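Local structure of insecticidal protein (Brevibacillus laterosporus, 7ML9) at residues Tyr134-Ser139 with Val185-Pro190; Leu205-Thr210 with Asp282-Ile287; Ser214-Leu219 with Gln272-Ser277. The protein is active against the western corn rootworm and probably acts as a beta-pore-forming toxin that inserts into membranes. All blocks are in the same frame, centred on the assembly; numbering follows the deposited sequence.

Contact 1: Tyr134-Ser139 with Val185-Pro190; sequences YTESTS and VSYKSP
Glu136 OE2 is the best-held polar atom here, gripped by two partners. Tyr187 OH donates a short hydrogen bond to it, 2.6 Å from Tyr187 OH to Glu136 OE2. Arg314 of strand 303-323 adds a salt bridge through NE. The phenol comes in on the anti lone pair of OE2, away from the other carboxylate oxygen, and OE2 lies near the plane of the Tyr187 ring, at its edge. Tyr187 OH is itself held twice, since the backbone N of Gly280 also donates to it.

Glu136 has CG anti to its carbonyl carbon (chi1 -57°) and an extended chain, which carries the carboxylate across to the other strand. There Glu136 OE2 also rests 3.6 Å from Val185 CG2. That same methyl sits over one face of the Tyr187 ring, toward its rim. On the other tyrosine, Tyr134 CB lies 3.5 Å from Tyr187 CE2. The two rings cross obliquely, with planes 33° apart. The Tyr134 hydroxyl is hydrogen-bonded to Asn278 ND2 outside the contact.

The backbone meets at one antiparallel hydrogen-bonded pair. Tyr134 N reaches Val185 O at 3.0 Å, and Val185 N reaches Tyr134 O at 2.8 Å. Beyond this pair the segments diverge. The pairing of strand 130-147 goes on with earlier residues of strand 178-189, as in the backbone bonds of Glu136 with Lys183. Ser186 bonds instead to Thr315 of strand 303-323.

The contact joins strands 130-147 and 178-189 of this epsilon-toxin-like protein where the two segments diverge, with strands 266-289 and 303-323 supplying further polar partners. A phenol proton and a cationic guanidinium both face one carboxylate oxygen, an arrangement consistent with an ionised Glu136 whose charge is balanced, at least in part, by Arg314.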
ATOM      1  N   TYR A 134     -24.556  -1.127  -3.621  1.00 22.54           N
ATOM      2  CA  TYR A 134     -23.388  -1.838  -3.134  1.00 23.65           C
ATOM      3  C   TYR A 134     -22.443  -0.860  -2.449  1.00 17.83           C
ATOM      4  O   TYR A 134     -22.281   0.272  -2.906  1.00 21.82           O
ATOM      5  CB  TYR A 134     -22.675  -2.529  -4.298  1.00 22.07           C
ATOM      6  CG  TYR A 134     -21.626  -3.520  -3.873  1.00 21.82           C
ATOM      7  CD1 TYR A 134     -21.979  -4.788  -3.434  1.00 22.40           C
ATOM      8  CD2 TYR A 134     -20.271  -3.183  -3.900  1.00 27.31           C
ATOM      9  CE1 TYR A 134     -21.016  -5.713  -3.041  1.00 30.44           C
ATOM     10  CE2 TYR A 134     -19.305  -4.091  -3.510  1.00 27.38           C
ATOM     11  CZ  TYR A 134     -19.677  -5.355  -3.073  1.00 29.18           C
ATOM     12  OH  TYR A 134     -18.709  -6.267  -2.684  1.00 27.06           O
ATOM     13  N   THR A 135     -21.812  -1.310  -1.372  1.00 23.09           N
ATOM     14  CA  THR A 135     -20.796  -0.516  -0.682  1.00 26.86           C
ATOM     15  C   THR A 135     -19.417  -1.045  -1.061  1.00 18.93           C
ATOM     16  O   THR A 135     -18.996  -2.097  -0.578  1.00 21.88           O
ATOM     17  CB  THR A 135     -21.001  -0.557   0.824  1.00 26.82           C
ATOM     18  OG1 THR A 135     -22.293  -0.024   1.145  1.00 25.84           O
ATOM     19  CG2 THR A 135     -19.904   0.269   1.532  1.00 30.71           C
ATOM     20  N   GLU A 136     -18.738  -0.314  -1.940  1.00 21.40           N
ATOM     21  CA  GLU A 136     -17.322  -0.531  -2.196  1.00 21.81           C
ATOM     22  C   GLU A 136     -16.511  -0.013  -1.014  1.00 29.61           C
ATOM     23  O   GLU A 136     -16.827   1.026  -0.419  1.00 22.22           O
ATOM     24  CB  GLU A 136     -16.887   0.183  -3.476  1.00 20.73           C
ATOM     25  CG  GLU A 136     -17.657  -0.204  -4.734  1.00 24.69           C
ATOM     26  CD  GLU A 136     -17.297   0.672  -5.903  1.00 29.65           C
ATOM     27  OE1 GLU A 136     -16.585   1.682  -5.692  1.00 33.40           O
ATOM     28  OE2 GLU A 136     -17.720   0.372  -7.036  1.00 30.38           O
ATOM     29  N   SER A 137     -15.469  -0.752  -0.668  1.00 25.80           N
ATOM     30  CA  SER A 137     -14.617  -0.427   0.462  1.00 24.77           C
ATOM     31  C   SER A 137     -13.167  -0.579   0.037  1.00 31.45           C
ATOM     32  O   SER A 137     -12.821  -1.532  -0.663  1.00 24.06           O
ATOM     33  CB  SER A 137     -14.906  -1.342   1.659  1.00 21.50           C
ATOM     34  OG  SER A 137     -14.442  -0.768   2.862  1.00 40.01           O
ATOM     35  N   THR A 138     -12.331   0.373   0.445  1.00 27.03           N
ATOM     36  CA  THR A 138     -10.881   0.258   0.320  1.00 27.83           C
ATOM     37  C   THR A 138     -10.276   0.567   1.676  1.00 30.81           C
ATOM     38  O   THR A 138     -10.597   1.601   2.270  1.00 30.78           O
ATOM     39  CB  THR A 138     -10.319   1.223  -0.716  1.00 31.60           C
ATOM     40  OG1 THR A 138     -10.870   0.934  -2.004  1.00 32.06           O
ATOM     41  CG2 THR A 138      -8.793   1.099  -0.772  1.00 30.09           C
ATOM     42  N   SER A 139      -9.421  -0.319   2.179  1.00 25.26           N
ATOM     43  CA  SER A 139      -8.741  -0.034   3.430  1.00 27.81           C
ATOM     44  C   SER A 139      -7.251  -0.341   3.300  1.00 30.21           C
ATOM     45  O   SER A 139      -6.816  -1.110   2.433  1.00 20.53           O
ATOM     46  CB  SER A 139      -9.368  -0.793   4.610  1.00 27.20           C
ATOM     47  OG  SER A 139      -9.241  -2.189   4.478  1.00 41.59           O
ATOM     48  N   VAL A 185     -22.492   2.748  -4.210  1.00 24.91           N
ATOM     49  CA  VAL A 185     -22.650   2.924  -5.642  1.00 23.40           C
ATOM     50  C   VAL A 185     -23.910   2.182  -6.064  1.00 21.51           C
ATOM     51  O   VAL A 185     -24.407   1.297  -5.368  1.00 23.31           O
ATOM     52  CB  VAL A 185     -21.427   2.419  -6.446  1.00 25.22           C
ATOM     53  CG1 VAL A 185     -20.159   3.175  -6.051  1.00 30.57           C
ATOM     54  CG2 VAL A 185     -21.238   0.908  -6.240  1.00 26.25           C
ATOM     55  N   SER A 186     -24.431   2.576  -7.206  1.00 23.72           N
ATOM     56  CA  SER A 186     -25.493   1.831  -7.862  1.00 31.43           C
ATOM     57  C   SER A 186     -24.875   1.129  -9.060  1.00 24.61           C
ATOM     58  O   SER A 186     -24.256   1.779  -9.912  1.00 30.03           O
ATOM     59  CB  SER A 186     -26.641   2.747  -8.290  1.00 28.08           C
ATOM     60  OG  SER A 186     -27.772   1.982  -8.671  1.00 41.19           O
ATOM     61  N   TYR A 187     -25.011  -0.194  -9.096  1.00 22.37           N
ATOM     62  CA  TYR A 187     -24.657  -0.998 -10.255  1.00 23.12           C
ATOM     63  C   TYR A 187     -25.914  -1.280 -11.066  1.00 28.02           C
ATOM     64  O   TYR A 187     -26.967  -1.574 -10.497  1.00 22.10           O
ATOM     65  CB  TYR A 187     -24.021  -2.321  -9.836  1.00 19.85           C
ATOM     66  CG  TYR A 187     -22.681  -2.177  -9.135  1.00 21.86           C
ATOM     67  CD1 TYR A 187     -21.733  -1.274  -9.583  1.00 26.89           C
ATOM     68  CD2 TYR A 187     -22.367  -2.973  -8.044  1.00 21.82           C
ATOM     69  CE1 TYR A 187     -20.496  -1.161  -8.949  1.00 24.71           C
ATOM     70  CE2 TYR A 187     -21.129  -2.865  -7.400  1.00 24.22           C
ATOM     71  CZ  TYR A 187     -20.211  -1.958  -7.861  1.00 21.93           C
ATOM     72  OH  TYR A 187     -18.988  -1.858  -7.221  1.00 24.78           O
ATOM     73  N   LYS A 188     -25.798  -1.201 -12.387  1.00 23.45           N
ATOM     74  CA  LYS A 188     -26.932  -1.413 -13.275  1.00 29.76           C
ATOM     75  C   LYS A 188     -26.533  -2.358 -14.402  1.00 32.58           C
ATOM     76  O   LYS A 188     -25.422  -2.268 -14.936  1.00 29.72           O
ATOM     77  CB  LYS A 188     -27.420  -0.082 -13.835  1.00 28.87           C
ATOM     78  CG  LYS A 188     -28.562  -0.164 -14.813  1.00 37.22           C
ATOM     79  CD  LYS A 188     -29.100   1.231 -15.099  1.00 43.63           C
ATOM     80  CE  LYS A 188     -27.985   2.183 -15.488  1.00 46.14           C
ATOM     81  NZ  LYS A 188     -28.218   2.810 -16.820  1.00 56.37           N
ATOM     82  N   SER A 189     -27.430  -3.290 -14.740  1.00 27.22           N
ATOM     83  CA  SER A 189     -27.230  -4.149 -15.900  1.00 26.08           C
ATOM     84  C   SER A 189     -28.072  -3.617 -17.041  1.00 32.06           C
ATOM     85  O   SER A 189     -29.283  -3.405 -16.851  1.00 31.48           O
ATOM     86  CB  SER A 189     -27.622  -5.589 -15.591  1.00 27.72           C
ATOM     87  OG  SER A 189     -29.022  -5.689 -15.460  1.00 30.93           O
ATOM     88  N   PRO A 190     -27.496  -3.348 -18.211  1.00 26.89           N
ATOM     89  CA  PRO A 190     -28.315  -2.885 -19.334  1.00 30.93           C
ATOM     90  C   PRO A 190     -29.314  -3.953 -19.764  1.00 26.94           C
ATOM     91  O   PRO A 190     -29.159  -5.148 -19.495  1.00 25.60           O
ATOM     92  CB  PRO A 190     -27.290  -2.597 -20.439  1.00 35.07           C
ATOM     93  CG  PRO A 190     -25.977  -2.459 -19.720  1.00 38.45           C
ATOM     94  CD  PRO A 190     -26.062  -3.379 -18.541  1.00 32.61           C
TER

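Contact 2: Leu205-Thr210 with Asp282-Ile287; sequences LAYLNT and DFILKI
The buried face of this two-strand ladder is apolar and close-packed. Ala206 CB touches Leu285 CD2 at 3.6 Å. Next to it, Leu208 CD1 stands over one face of the Phe283 ring in a CH-pi contact, 4.2 Å from the ring centroid. Leu208 CB lies 4.0 Å from Phe283 CE1. Tyr187 and Leu312 add to the packing around Phe283.

The opposite face is partly exposed and looser. Leu205 and Lys286 run side by side, but their nearest side-chain atoms, Leu205 CD1 and Lys286 CD, are 4.2 Å apart. Tyr207 CB on Ile284 CG2 is closer, at 3.7 Å. The polar pair on this face is better fixed. Asn209 ND2 donates to the syn lone pair of Asp282 OD1 at 3.0 Å, and OD1 lies almost in the amide plane. The other carboxylate oxygen, Asp282 OD2, forms a salt bridge with Lys309.

Backbone hydrogen bonds join the two strands between these faces. Leu205 N to Lys286 O is 2.9 Å and nearly straight. Lys286 N returns to Leu205 O at 2.8 Å, and Tyr207 and Ile284 exchange a second pair of bonds. This is an antiparallel beta ladder between two long strands, as in the elongated, strand-rich toxins of the ETX/MTX2 family.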
ATOM      1  N   LEU A 205     -33.564 -14.228 -13.850  1.00 25.66           N
ATOM      2  CA  LEU A 205     -33.008 -13.947 -12.529  1.00 25.72           C
ATOM      3  C   LEU A 205     -31.656 -13.266 -12.688  1.00 27.72           C
ATOM      4  O   LEU A 205     -30.840 -13.682 -13.519  1.00 22.85           O
ATOM      5  CB  LEU A 205     -32.823 -15.220 -11.705  1.00 23.38           C
ATOM      6  CG  LEU A 205     -33.938 -16.241 -11.500  1.00 30.40           C
ATOM      7  CD1 LEU A 205     -33.484 -17.299 -10.507  1.00 37.65           C
ATOM      8  CD2 LEU A 205     -35.154 -15.587 -10.968  1.00 34.77           C
ATOM      9  N   ALA A 206     -31.405 -12.231 -11.880  1.00 23.49           N
ATOM     10  CA  ALA A 206     -30.177 -11.448 -11.977  1.00 20.11           C
ATOM     11  C   ALA A 206     -29.363 -11.596 -10.699  1.00 20.82           C
ATOM     12  O   ALA A 206     -29.917 -11.598  -9.588  1.00 19.77           O
ATOM     13  CB  ALA A 206     -30.463  -9.959 -12.234  1.00 19.40           C
ATOM     14  N   TYR A 207     -28.046 -11.729 -10.867  1.00 22.72           N
ATOM     15  CA  TYR A 207     -27.111 -11.837  -9.758  1.00 21.40           C
ATOM     16  C   TYR A 207     -25.947 -10.891  -9.991  1.00 22.65           C
ATOM     17  O   TYR A 207     -25.445 -10.779 -11.114  1.00 23.60           O
ATOM     18  CB  TYR A 207     -26.582 -13.263  -9.600  1.00 22.18           C
ATOM     19  CG  TYR A 207     -27.647 -14.278  -9.301  1.00 21.96           C
ATOM     20  CD1 TYR A 207     -28.407 -14.832 -10.325  1.00 23.65           C
ATOM     21  CD2 TYR A 207     -27.891 -14.690  -8.004  1.00 18.21           C
ATOM     22  CE1 TYR A 207     -29.388 -15.769 -10.056  1.00 26.86           C
ATOM     23  CE2 TYR A 207     -28.867 -15.635  -7.726  1.00 30.92           C
ATOM     24  CZ  TYR A 207     -29.612 -16.168  -8.763  1.00 27.92           C
ATOM     25  OH  TYR A 207     -30.592 -17.097  -8.506  1.00 33.59           O
ATOM     26  N   LEU A 208     -25.536 -10.189  -8.933  1.00 21.35           N
ATOM     27  CA  LEU A 208     -24.343  -9.355  -8.995  1.00 20.85           C
ATOM     28  C   LEU A 208     -23.143 -10.209  -8.594  1.00 16.80           C
ATOM     29  O   LEU A 208     -23.138 -10.813  -7.515  1.00 18.86           O
ATOM     30  CB  LEU A 208     -24.467  -8.141  -8.072  1.00 20.89           C
ATOM     31  CG  LEU A 208     -23.215  -7.258  -7.958  1.00 21.89           C
ATOM     32  CD1 LEU A 208     -22.941  -6.517  -9.255  1.00 20.62           C
ATOM     33  CD2 LEU A 208     -23.380  -6.276  -6.803  1.00 25.06           C
ATOM     34  N   ASN A 209     -22.140 -10.267  -9.457  1.00 21.00           N
ATOM     35  CA  ASN A 209     -20.888 -10.916  -9.093  1.00 27.40           C
ATOM     36  C   ASN A 209     -19.989  -9.885  -8.418  1.00 20.51           C
ATOM     37  O   ASN A 209     -19.984  -8.711  -8.804  1.00 20.53           O
ATOM     38  CB  ASN A 209     -20.191 -11.499 -10.326  1.00 25.65           C
ATOM     39  CG  ASN A 209     -20.766 -12.853 -10.748  1.00 27.34           C
ATOM     40  OD1 ASN A 209     -21.123 -13.699  -9.914  1.00 25.95           O
ATOM     41  ND2 ASN A 209     -20.834 -13.064 -12.048  1.00 26.92           N
ATOM     42  N   THR A 210     -19.234 -10.329  -7.417  1.00 25.84           N
ATOM     43  CA  THR A 210     -18.355  -9.444  -6.660  1.00 26.03           C
ATOM     44  C   THR A 210     -16.910  -9.942  -6.723  1.00 32.41           C
ATOM     45  O   THR A 210     -16.636 -11.116  -7.015  1.00 24.24           O
ATOM     46  CB  THR A 210     -18.802  -9.339  -5.191  1.00 24.70           C
ATOM     47  OG1 THR A 210     -18.678 -10.613  -4.558  1.00 32.51           O
ATOM     48  CG2 THR A 210     -20.273  -8.873  -5.073  1.00 27.32           C
ATOM     49  N   ASP A 282     -19.564  -7.831 -12.386  1.00 27.81           N
ATOM     50  CA  ASP A 282     -20.521  -7.801 -13.485  1.00 29.38           C
ATOM     51  C   ASP A 282     -21.810  -8.460 -13.005  1.00 26.78           C
ATOM     52  O   ASP A 282     -21.909  -8.909 -11.862  1.00 22.09           O
ATOM     53  CB  ASP A 282     -19.952  -8.477 -14.748  1.00 28.81           C
ATOM     54  CG  ASP A 282     -19.746  -9.995 -14.596  1.00 34.57           C
ATOM     55  OD1 ASP A 282     -20.100 -10.613 -13.563  1.00 36.98           O
ATOM     56  OD2 ASP A 282     -19.212 -10.588 -15.558  1.00 49.48           O
ATOM     57  N   PHE A 283     -22.804  -8.509 -13.892  1.00 27.55           N
ATOM     58  CA  PHE A 283     -24.034  -9.253 -13.645  1.00 28.48           C
ATOM     59  C   PHE A 283     -24.030 -10.541 -14.465  1.00 22.19           C
ATOM     60  O   PHE A 283     -23.540 -10.566 -15.598  1.00 28.99           O
ATOM     61  CB  PHE A 283     -25.280  -8.437 -14.015  1.00 24.18           C
ATOM     62  CG  PHE A 283     -25.626  -7.346 -13.031  1.00 27.78           C
ATOM     63  CD1 PHE A 283     -26.366  -7.628 -11.893  1.00 22.58           C
ATOM     64  CD2 PHE A 283     -25.211  -6.037 -13.255  1.00 24.83           C
ATOM     65  CE1 PHE A 283     -26.699  -6.608 -10.985  1.00 21.79           C
ATOM     66  CE2 PHE A 283     -25.538  -5.020 -12.357  1.00 24.65           C
ATOM     67  CZ  PHE A 283     -26.281  -5.306 -11.233  1.00 22.65           C
ATOM     68  N   ILE A 284     -24.573 -11.604 -13.882  1.00 25.59           N
ATOM     69  CA  ILE A 284     -24.971 -12.792 -14.628  1.00 27.90           C
ATOM     70  C   ILE A 284     -26.494 -12.881 -14.610  1.00 25.61           C
ATOM     71  O   ILE A 284     -27.114 -12.813 -13.539  1.00 25.13           O
ATOM     72  CB  ILE A 284     -24.317 -14.063 -14.061  1.00 30.26           C
ATOM     73  CG1 ILE A 284     -24.783 -15.306 -14.833  1.00 36.26           C
ATOM     74  CG2 ILE A 284     -24.577 -14.198 -12.577  1.00 33.32           C
ATOM     75  CD1 ILE A 284     -23.717 -16.398 -14.922  1.00 45.34           C
ATOM     76  N   LEU A 285     -27.094 -13.006 -15.798  1.00 23.99           N
ATOM     77  CA  LEU A 285     -28.524 -13.252 -15.949  1.00 22.37           C
ATOM     78  C   LEU A 285     -28.754 -14.727 -16.243  1.00 26.27           C
ATOM     79  O   LEU A 285     -28.118 -15.292 -17.135  1.00 33.98           O
ATOM     80  CB  LEU A 285     -29.121 -12.403 -17.067  1.00 21.08           C
ATOM     81  CG  LEU A 285     -28.977 -10.892 -16.970  1.00 27.55           C
ATOM     82  CD1 LEU A 285     -29.832 -10.200 -18.024  1.00 25.43           C
ATOM     83  CD2 LEU A 285     -29.357 -10.443 -15.581  1.00 24.96           C
ATOM     84  N   LYS A 286     -29.641 -15.342 -15.479  1.00 24.24           N
ATOM     85  CA  LYS A 286     -30.008 -16.741 -15.621  1.00 25.10           C
ATOM     86  C   LYS A 286     -31.436 -16.800 -16.157  1.00 32.47           C
ATOM     87  O   LYS A 286     -32.353 -16.235 -15.550  1.00 29.23           O
ATOM     88  CB  LYS A 286     -29.874 -17.430 -14.268  1.00 25.45           C
ATOM     89  CG  LYS A 286     -30.328 -18.857 -14.154  1.00 38.07           C
ATOM     90  CD  LYS A 286     -30.467 -19.190 -12.673  1.00 41.51           C
ATOM     91  CE  LYS A 286     -29.751 -20.465 -12.285  1.00 49.22           C
ATOM     92  NZ  LYS A 286     -30.667 -21.400 -11.570  1.00 56.96           N
ATOM     93  N   ILE A 287     -31.617 -17.464 -17.299  1.00 27.57           N
ATOM     94  CA  ILE A 287     -32.905 -17.530 -17.989  1.00 24.35           C
ATOM     95  C   ILE A 287     -33.520 -18.897 -17.740  1.00 30.82           C
ATOM     96  O   ILE A 287     -32.922 -19.921 -18.090  1.00 29.39           O
ATOM     97  CB  ILE A 287     -32.744 -17.291 -19.496  1.00 26.10           C
ATOM     98  CG1 ILE A 287     -31.856 -16.077 -19.758  1.00 32.57           C
ATOM     99  CG2 ILE A 287     -34.122 -17.191 -20.168  1.00 27.47           C
ATOM    100  CD1 ILE A 287     -32.384 -14.796 -19.175  1.00 28.14           C
TER

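Contact 3: Ser214-Leu219 with Gln272-Ser277; sequences SGEANL and QGTFKS
Two long antiparallel strands pair here in the extended sheet of an ETX/MTX2-type toxin, near the centre of the chain. The ladder has two hydrogen-bonded pairs, Gly215 with Phe275 and Ala217 with Gly273. Its shortest bond runs from Ala217 N to Gly273 O, 2.8 Å. In all four bonds the donor sits above the plane of the accepting carbonyl.

Phe275 carries the buried face. From CB, which packs on Ser139 O of strand 130-147, its ring leaves in the crowded position between the backbone N and the carbonyl carbon (chi1 69°). This torsion turns the ring back across the partner strand. Phe275 CD1 lies 3.6 Å from Gly215 C. CE1 comes closer to the same carbon, with Phe275 CE1 to Gly215 C at 3.4 Å. Phe275 CE2 is 4.0 Å from Gly215 N, and the tip, Phe275 CZ, is 3.8 Å from Gly215 CA. One ring face thus lies on the backbone of Ser214 and Gly215, with Gly215 N over the ring centre. The N-H of Gly215 is spent on Phe275 O, so the ring meets this backbone by van der Waals contact. Met156 and Phe158 of strand 153-160 and Tyr171 of strand 165-172 pack against Phe275.

The other face is polar. Glu216 and Thr274 lie side by side there. Glu216 bends at chi2 (-102°), which brings its carboxylate over toward Gln272. A samarium ion and an acetate lie close to this side chain. Glu216 OE1 and Gln272 NE2 do not bond directly, and their flat groups are almost perpendicular (82°). One water spans them. It donates to Glu216 OE1 at 2.6 Å and accepts from Gln272 NE2 at 3.0 Å.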
ATOM      1  N   SER A 214      -6.335  -7.878  -2.465  1.00 24.93           N
ATOM      2  CA  SER A 214      -5.499  -7.461  -1.347  1.00 23.23           C
ATOM      3  C   SER A 214      -4.046  -7.538  -1.783  1.00 23.99           C
ATOM      4  O   SER A 214      -3.694  -8.286  -2.704  1.00 21.78           O
ATOM      5  CB  SER A 214      -5.734  -8.310  -0.099  1.00 19.91           C
ATOM      6  OG  SER A 214      -5.439  -9.665  -0.349  1.00 30.39           O
ATOM      7  N   GLY A 215      -3.213  -6.742  -1.135  1.00 19.85           N
ATOM      8  CA  GLY A 215      -1.826  -6.729  -1.522  1.00 22.49           C
ATOM      9  C   GLY A 215      -0.979  -5.922  -0.574  1.00 21.09           C
ATOM     10  O   GLY A 215      -1.366  -5.653   0.564  1.00 17.62           O
ATOM     11  N   GLU A 216       0.179  -5.535  -1.081  1.00 23.92           N
ATOM     12  CA  GLU A 216       1.213  -4.890  -0.295  1.00 25.96           C
ATOM     13  C   GLU A 216       1.654  -3.629  -1.008  1.00 23.63           C
ATOM     14  O   GLU A 216       1.594  -3.532  -2.238  1.00 24.56           O
ATOM     15  CB  GLU A 216       2.417  -5.806  -0.100  1.00 30.33           C
ATOM     16  CG  GLU A 216       2.101  -7.115   0.572  1.00 36.41           C
ATOM     17  CD  GLU A 216       2.497  -7.116   2.026  1.00 42.54           C
ATOM     18  OE1 GLU A 216       2.971  -6.056   2.505  1.00 48.26           O
ATOM     19  OE2 GLU A 216       2.349  -8.173   2.686  1.00 46.01           O
ATOM     20  N   ALA A 217       2.118  -2.675  -0.218  1.00 21.78           N
ATOM     21  CA  ALA A 217       2.643  -1.424  -0.723  1.00 23.16           C
ATOM     22  C   ALA A 217       4.031  -1.202  -0.137  1.00 20.70           C
ATOM     23  O   ALA A 217       4.278  -1.553   1.019  1.00 18.52           O
ATOM     24  CB  ALA A 217       1.730  -0.264  -0.347  1.00 23.19           C
ATOM     25  N   ASN A 218       4.931  -0.637  -0.944  1.00 19.82           N
ATOM     26  CA  ASN A 218       6.172  -0.064  -0.431  1.00 25.36           C
ATOM     27  C   ASN A 218       5.969   1.423  -0.159  1.00 21.93           C
ATOM     28  O   ASN A 218       5.431   2.150  -1.002  1.00 24.82           O
ATOM     29  CB  ASN A 218       7.316  -0.250  -1.420  1.00 21.85           C
ATOM     30  CG  ASN A 218       7.666  -1.690  -1.638  1.00 31.70           C
ATOM     31  OD1 ASN A 218       7.930  -2.100  -2.763  1.00 45.39           O
ATOM     32  ND2 ASN A 218       7.652  -2.475  -0.573  1.00 29.21           N
ATOM     33  N   LEU A 219       6.393   1.867   1.014  1.00 19.55           N
ATOM     34  CA  LEU A 219       6.360   3.270   1.410  1.00 14.29           C
ATOM     35  C   LEU A 219       7.792   3.798   1.401  1.00 24.34           C
ATOM     36  O   LEU A 219       8.696   3.133   1.921  1.00 22.49           O
ATOM     37  CB  LEU A 219       5.744   3.419   2.801  1.00 16.66           C
ATOM     38  CG  LEU A 219       4.433   2.639   3.007  1.00 19.15           C
ATOM     39  CD1 LEU A 219       3.941   2.823   4.427  1.00 18.14           C
ATOM     40  CD2 LEU A 219       3.394   3.104   2.019  1.00 22.70           C
ATOM     41  N   GLN A 272       6.398  -0.197   4.784  1.00 16.83           N
ATOM     42  CA  GLN A 272       5.497  -1.150   4.142  1.00 16.31           C
ATOM     43  C   GLN A 272       4.067  -0.938   4.617  1.00 16.29           C
ATOM     44  O   GLN A 272       3.824  -0.568   5.769  1.00 15.31           O
ATOM     45  CB  GLN A 272       5.882  -2.601   4.448  1.00 20.91           C
ATOM     46  CG  GLN A 272       6.661  -3.296   3.361  1.00 36.31           C
ATOM     47  CD  GLN A 272       7.164  -4.657   3.808  1.00 44.08           C
ATOM     48  OE1 GLN A 272       8.352  -4.978   3.663  1.00 44.62           O
ATOM     49  NE2 GLN A 272       6.256  -5.471   4.356  1.00 31.48           N
ATOM     50  N   GLY A 273       3.117  -1.255   3.731  1.00 19.97           N
ATOM     51  CA  GLY A 273       1.721  -1.308   4.113  1.00 19.80           C
ATOM     52  C   GLY A 273       1.005  -2.449   3.408  1.00 21.38           C
ATOM     53  O   GLY A 273       1.566  -3.125   2.537  1.00 19.12           O
ATOM     54  N   THR A 274      -0.241  -2.673   3.829  1.00 22.13           N
ATOM     55  CA  THR A 274      -1.141  -3.613   3.175  1.00 19.16           C
ATOM     56  C   THR A 274      -2.386  -2.860   2.728  1.00 21.59           C
ATOM     57  O   THR A 274      -2.651  -1.744   3.180  1.00 17.17           O
ATOM     58  CB  THR A 274      -1.552  -4.776   4.101  1.00 22.70           C
ATOM     59  OG1 THR A 274      -2.110  -4.260   5.320  1.00 26.44           O
ATOM     60  CG2 THR A 274      -0.370  -5.673   4.419  1.00 23.55           C
ATOM     61  N   PHE A 275      -3.145  -3.464   1.815  1.00 20.59           N
ATOM     62  CA  PHE A 275      -4.410  -2.858   1.403  1.00 19.58           C
ATOM     63  C   PHE A 275      -5.382  -3.949   0.986  1.00 19.05           C
ATOM     64  O   PHE A 275      -4.994  -5.080   0.685  1.00 19.82           O
ATOM     65  CB  PHE A 275      -4.230  -1.865   0.249  1.00 18.00           C
ATOM     66  CG  PHE A 275      -3.854  -2.524  -1.051  1.00 25.26           C
ATOM     67  CD1 PHE A 275      -2.523  -2.763  -1.355  1.00 19.92           C
ATOM     68  CD2 PHE A 275      -4.831  -2.919  -1.961  1.00 26.22           C
ATOM     69  CE1 PHE A 275      -2.165  -3.377  -2.544  1.00 28.01           C
ATOM     70  CE2 PHE A 275      -4.486  -3.537  -3.150  1.00 24.80           C
ATOM     71  CZ  PHE A 275      -3.148  -3.764  -3.448  1.00 28.87           C
ATOM     72  N   LYS A 276      -6.660  -3.591   0.964  1.00 21.36           N
ATOM     73  CA  LYS A 276      -7.669  -4.503   0.436  1.00 20.75           C
ATOM     74  C   LYS A 276      -8.824  -3.674  -0.100  1.00 24.81           C
ATOM     75  O   LYS A 276      -9.011  -2.517   0.291  1.00 21.80           O
ATOM     76  CB  LYS A 276      -8.153  -5.490   1.495  1.00 25.52           C
ATOM     77  CG  LYS A 276      -8.782  -4.841   2.696  1.00 29.77           C
ATOM     78  CD  LYS A 276      -9.295  -5.891   3.658  1.00 34.43           C
ATOM     79  CE  LYS A 276      -9.730  -5.262   4.974  1.00 44.54           C
ATOM     80  NZ  LYS A 276     -10.956  -5.898   5.528  1.00 55.68           N
ATOM     81  N   SER A 277      -9.597  -4.276  -1.003  1.00 22.10           N
ATOM     82  CA  SER A 277     -10.664  -3.543  -1.671  1.00 18.64           C
ATOM     83  C   SER A 277     -11.702  -4.541  -2.168  1.00 24.42           C
ATOM     84  O   SER A 277     -11.369  -5.682  -2.492  1.00 22.17           O
ATOM     85  CB  SER A 277     -10.103  -2.714  -2.821  1.00 23.39           C
ATOM     86  OG  SER A 277     -11.027  -1.760  -3.285  1.00 31.49           O
TER
HETATM   87  O   HOH W   1       3.354  -5.721   5.079  1.00 33.06           O

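Contacts 2 and 3 lie on the same two strands, 201-229 and 266-289, with centres about 30 Å apart. Contact 3 is nested inside the loop that contact 2 closes. Contact 1 joins strand 130-147, the neighbour of strand 266-289, to strand 178-189. Its centre is about 14 Å from that of contact 2 and about 22 Å from that of contact 3. It touches both. Tyr187 CD2 packs on Leu208 CD2 at 3.7 Å, and Ser189 CB on Phe283 CD2 at 3.4 Å. Toward contact 3 the closest links are probable hydrogen bonds, Ser139 O to Lys276 N at 2.9 Å and Thr138 OG1 to Ser277 OG at 3.0 Å. At contact 3 a samarium ion lies about 4 Å from the Glu216 side chain.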